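Local coordinates for penicillin-binding protein activator LpoB (Salmonella enterica subsp. enterica serovar Typhimurium, PDB 4Q6V) that probably regulates peptidoglycan synthesis as an outer-membrane lipoprotein, here its C-terminal domain, that interacts with penicillin-binding protein 1B and is probably essential for its function, at residues L60-V63 and Q64-S67; G19-A22 and G23-L26. All blocks are in the same frame, centred on the assembly; numbering follows the deposited sequence.

Contact 1: L60-V63 and Q64-S67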
loop_
_atom_site.group_PDB
_atom_site.type_symbol
_atom_site.label_atom_id
_atom_site.label_comp_id
_atom_site.label_asym_id
_atom_site.label_seq_id
_atom_site.Cartn_x
_atom_site.Cartn_y
_atom_site.Cartn_z
ATOM N N LEU A 60 4.336 -10.113 2.967
ATOM C CA LEU A 60 3.982 -8.822 3.517
ATOM C C LEU A 60 4.665 -8.534 4.851
ATOM O O LEU A 60 4.768 -9.404 5.736
ATOM C CB LEU A 60 2.463 -8.659 3.628
ATOM C CG LEU A 60 1.614 -8.911 2.386
ATOM C CD1 LEU A 60 0.159 -8.641 2.708
ATOM C CD2 LEU A 60 2.075 -8.079 1.206
ATOM N N VAL A 61 5.132 -7.296 5.000
ATOM C CA VAL A 61 5.602 -6.840 6.317
ATOM C C VAL A 61 4.381 -6.792 7.188
ATOM O O VAL A 61 3.340 -6.308 6.738
ATOM C CB VAL A 61 6.311 -5.494 6.223
ATOM C CG1 VAL A 61 6.892 -5.105 7.553
ATOM C CG2 VAL A 61 7.426 -5.549 5.161
ATOM N N SER A 62 4.519 -7.312 8.410
ATOM C CA SER A 62 3.394 -7.418 9.342
ATOM C C SER A 62 3.207 -6.145 10.180
ATOM O O SER A 62 4.126 -5.374 10.407
ATOM C CB SER A 62 3.616 -8.613 10.264
ATOM O OG SER A 62 4.504 -8.242 11.309
ATOM N N VAL A 63 2.014 -5.985 10.742
ATOM C CA VAL A 63 1.661 -4.839 11.554
ATOM C C VAL A 63 2.683 -4.651 12.692
ATOM O O VAL A 63 3.123 -3.530 12.953
ATOM C CB VAL A 63 0.215 -4.967 12.115
ATOM C CG1 VAL A 63 -0.129 -3.841 13.051
ATOM C CG2 VAL A 63 -0.818 -5.048 10.981
ATOM N N GLN A 64 3.070 -5.746 13.344
ATOM C CA GLN A 64 3.885 -5.709 14.537
ATOM C C GLN A 64 5.299 -5.332 14.186
ATOM O O GLN A 64 5.892 -4.460 14.816
ATOM C CB GLN A 64 3.824 -7.012 15.334
ATOM C CG GLN A 64 2.539 -7.146 16.181
ATOM C CD GLN A 64 2.735 -8.111 17.343
ATOM O OE1 GLN A 64 3.805 -8.119 17.972
ATOM N NE2 GLN A 64 1.719 -8.934 17.636
ATOM N N GLN A 65 5.815 -5.935 13.113
ATOM C CA GLN A 65 7.073 -5.500 12.522
ATOM C C GLN A 65 7.158 -4.011 12.255
ATOM O O GLN A 65 8.179 -3.358 12.544
ATOM C CB GLN A 65 7.412 -6.289 11.268
ATOM C CG GLN A 65 7.680 -7.765 11.510
ATOM C CD GLN A 65 7.879 -8.493 10.235
ATOM O OE1 GLN A 65 8.625 -8.023 9.377
ATOM N NE2 GLN A 65 7.191 -9.621 10.051
ATOM N N LEU A 66 6.094 -3.458 11.704
ATOM C CA LEU A 66 6.067 -2.037 11.411
ATOM C C LEU A 66 6.087 -1.210 12.655
ATOM O O LEU A 66 6.888 -0.246 12.723
ATOM C CB LEU A 66 4.847 -1.632 10.568
ATOM C CG LEU A 66 4.860 -2.169 9.138
ATOM C CD1 LEU A 66 3.501 -2.008 8.465
ATOM C CD2 LEU A 66 5.988 -1.520 8.345
ATOM N N SER A 67 5.226 -1.576 13.618
ATOM C CA SER A 67 5.222 -0.933 14.921
ATOM C C SER A 67 6.645 -0.891 15.513
ATOM O O SER A 67 7.179 0.173 15.848
ATOM C CB SER A 67 4.217 -1.627 15.859
ATOM O OG SER A 67 3.816 -0.780 16.891
HETATM O O HOH W 1 7.215 -10.243 7.263
#
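The flat carboxamide of Q65, at the end of an extended side chain, lies beside V61 and S62. V61 CG1 sits over one face at the oxygen, 3.9 Å from Q65 OE1, and S62 OG lies on that same side, well tilted from the normal and 3.6 Å from Q65 CD. At the nitrogen, a water accepts from Q65 NE2 and donates to the carbonyl oxygen of L60, tying the amide to the chain leaving strand 59-60.

S62 is the N-cap of helix 63-72. Its hydroxyl is turned between its own backbone N and carbonyl carbon (chi1 81°), which carries S62 OG across the first turn to accept from Q65 N at 3.2 Å with a nearly straight N-H (165°). Q65 CG packs against S62 OG, also at 3.2 Å. S62 O then starts the regular helix pattern by accepting from L66 N at 3.0 Å, and V63 O does likewise for S67 N at 2.9 Å.

On the side facing strand 25-35 and helix 84-94, V61 and L66 bracket the cap, their side chains meeting at about a right angle with V61 CG1 3.8 Å from L66 CD2. These residues directly precede the cap and lie four after it, the spacing of a hydrophobic staple. V61 also packs on V25 and V94, L66 on L27 and I90.

Polar and apolar locks thus work together: the amide of Q65, which precedes the first regular helical bond, finds the S62 hydroxyl, while the V61-L66 staple packs the helix start against strand 25-35 and helix 84-94.

Contact 2: G19-A22 and G23-L26; sequences GVTA and GSVL
T21 and S24 face each other across a tight reversal, and one polar bond carries most of their contact. S24 OG donates to the backbone carbonyl of T21 over a short 2.5 Å, approaching T21 O almost end-on, with a C=O...OG angle of 161°. A chi1 of 50° swings the S24 hydroxyl back over the turn, between the residue's own N and carbonyl carbon, instead of along the outgoing strand. S24 OG also lies 3.4 Å from T21 OG1. The main-chain S24 N stands 3.6 Å from T21 O, so the side chain makes the closer approach to the oxygen at the start of the turn.

Van der Waals contact is slight. T21 OG1 is 3.5 Å from S24 CB, and T21 O touches that same CB, so S24 sits against both oxygens of T21. The methyl of A22 points away from the S24 side.

Backbone shape sets the corner. G23 has a positive phi (90°), where a CB would run into A22 O; the third position of the turn therefore suits glycine.

Bonds to the rest of the domain hold both arms. Y98 OH is hydrogen-bonded to G19 O and T21 N on the incoming arm, whereas S24 pairs through its backbone with T59 and its side chain rests on F58, Q97 and Y98.

The backbone of A22 and G23 makes T21-S24 a type II beta turn, reinforced by the bond from the S24 hydroxyl to T21 O, which leads the loop after helix 3-15 into strand 25-35 of the mixed sheet.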
loop_
_atom_site.group_PDB
_atom_site.type_symbol
_atom_site.label_atom_id
_atom_site.label_comp_id
_atom_site.label_asym_id
_atom_site.label_seq_id
_atom_site.Cartn_x
_atom_site.Cartn_y
_atom_site.Cartn_z
ATOM N N GLY A 19 9.712 -5.313 -13.554
ATOM C CA GLY A 19 10.386 -4.814 -12.370
ATOM C C GLY A 19 9.697 -5.227 -11.070
ATOM O O GLY A 19 10.279 -5.041 -9.981
ATOM N N VAL A 20 8.487 -5.773 -11.208
ATOM C CA VAL A 20 7.746 -6.305 -10.072
ATOM C C VAL A 20 7.960 -7.824 -10.025
ATOM O O VAL A 20 7.517 -8.555 -10.895
ATOM C CB VAL A 20 6.250 -5.957 -10.146
ATOM C CG1 VAL A 20 5.561 -6.371 -8.848
ATOM C CG2 VAL A 20 6.019 -4.468 -10.419
ATOM N N THR A 21 8.663 -8.292 -9.002
ATOM C CA THR A 21 8.909 -9.706 -8.827
ATOM C C THR A 21 7.986 -10.271 -7.745
ATOM O O THR A 21 7.993 -9.831 -6.595
ATOM C CB THR A 21 10.372 -9.977 -8.508
ATOM O OG1 THR A 21 10.637 -9.632 -7.151
ATOM C CG2 THR A 21 11.313 -9.128 -9.380
ATOM N N ALA A 22 7.178 -11.264 -8.121
ATOM C CA ALA A 22 6.341 -11.970 -7.173
ATOM C C ALA A 22 7.184 -12.756 -6.164
ATOM O O ALA A 22 8.267 -13.254 -6.472
ATOM C CB ALA A 22 5.356 -12.896 -7.901
ATOM N N GLY A 23 6.689 -12.839 -4.922
ATOM C CA GLY A 23 7.303 -13.596 -3.878
ATOM C C GLY A 23 8.290 -12.757 -3.084
ATOM O O GLY A 23 8.988 -13.280 -2.214
ATOM N N SER A 24 8.387 -11.467 -3.406
ATOM C CA SER A 24 9.329 -10.565 -2.723
ATOM C C SER A 24 8.647 -9.928 -1.513
ATOM O O SER A 24 7.460 -10.165 -1.247
ATOM C CB SER A 24 9.885 -9.528 -3.699
ATOM O OG SER A 24 8.815 -8.938 -4.371
ATOM N N VAL A 25 9.426 -9.197 -0.728
ATOM C CA VAL A 25 8.928 -8.648 0.511
ATOM C C VAL A 25 8.371 -7.264 0.165
ATOM O O VAL A 25 9.048 -6.380 -0.418
ATOM C CB VAL A 25 10.026 -8.571 1.559
ATOM C CG1 VAL A 25 9.472 -8.029 2.878
ATOM C CG2 VAL A 25 10.702 -9.940 1.756
ATOM N N LEU A 26 7.121 -7.065 0.536
ATOM C CA LEU A 26 6.380 -5.848 0.147
ATOM C C LEU A 26 5.859 -5.196 1.407
ATOM O O LEU A 26 5.194 -5.829 2.195
ATOM C CB LEU A 26 5.306 -6.188 -0.865
ATOM C CG LEU A 26 4.283 -5.073 -1.123
ATOM C CD1 LEU A 26 4.856 -3.940 -1.974
ATOM C CD2 LEU A 26 3.082 -5.703 -1.800
#

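Contact 2 comes first along the chain, where the loop after helix 3-15 enters strand 25-35; contact 1 follows where strand 59-60 gives way to helix 63-72. Their centres are about 17 Å apart, each about 13 Å from the centre of the chain, yet they meet where L60 and V61, at and just past the end of strand 59-60, lie beside the start of the parallel strand 25-35. V61 N probably bonds to L26 O (3.2 Å), V61 CG2 packs on V25 CG1 at 3.9 Å, and L60 CD2 on L26 CD2 at 4.0 Å. The turn and the helix cap are thus joined at the sheet of the LpoB domain.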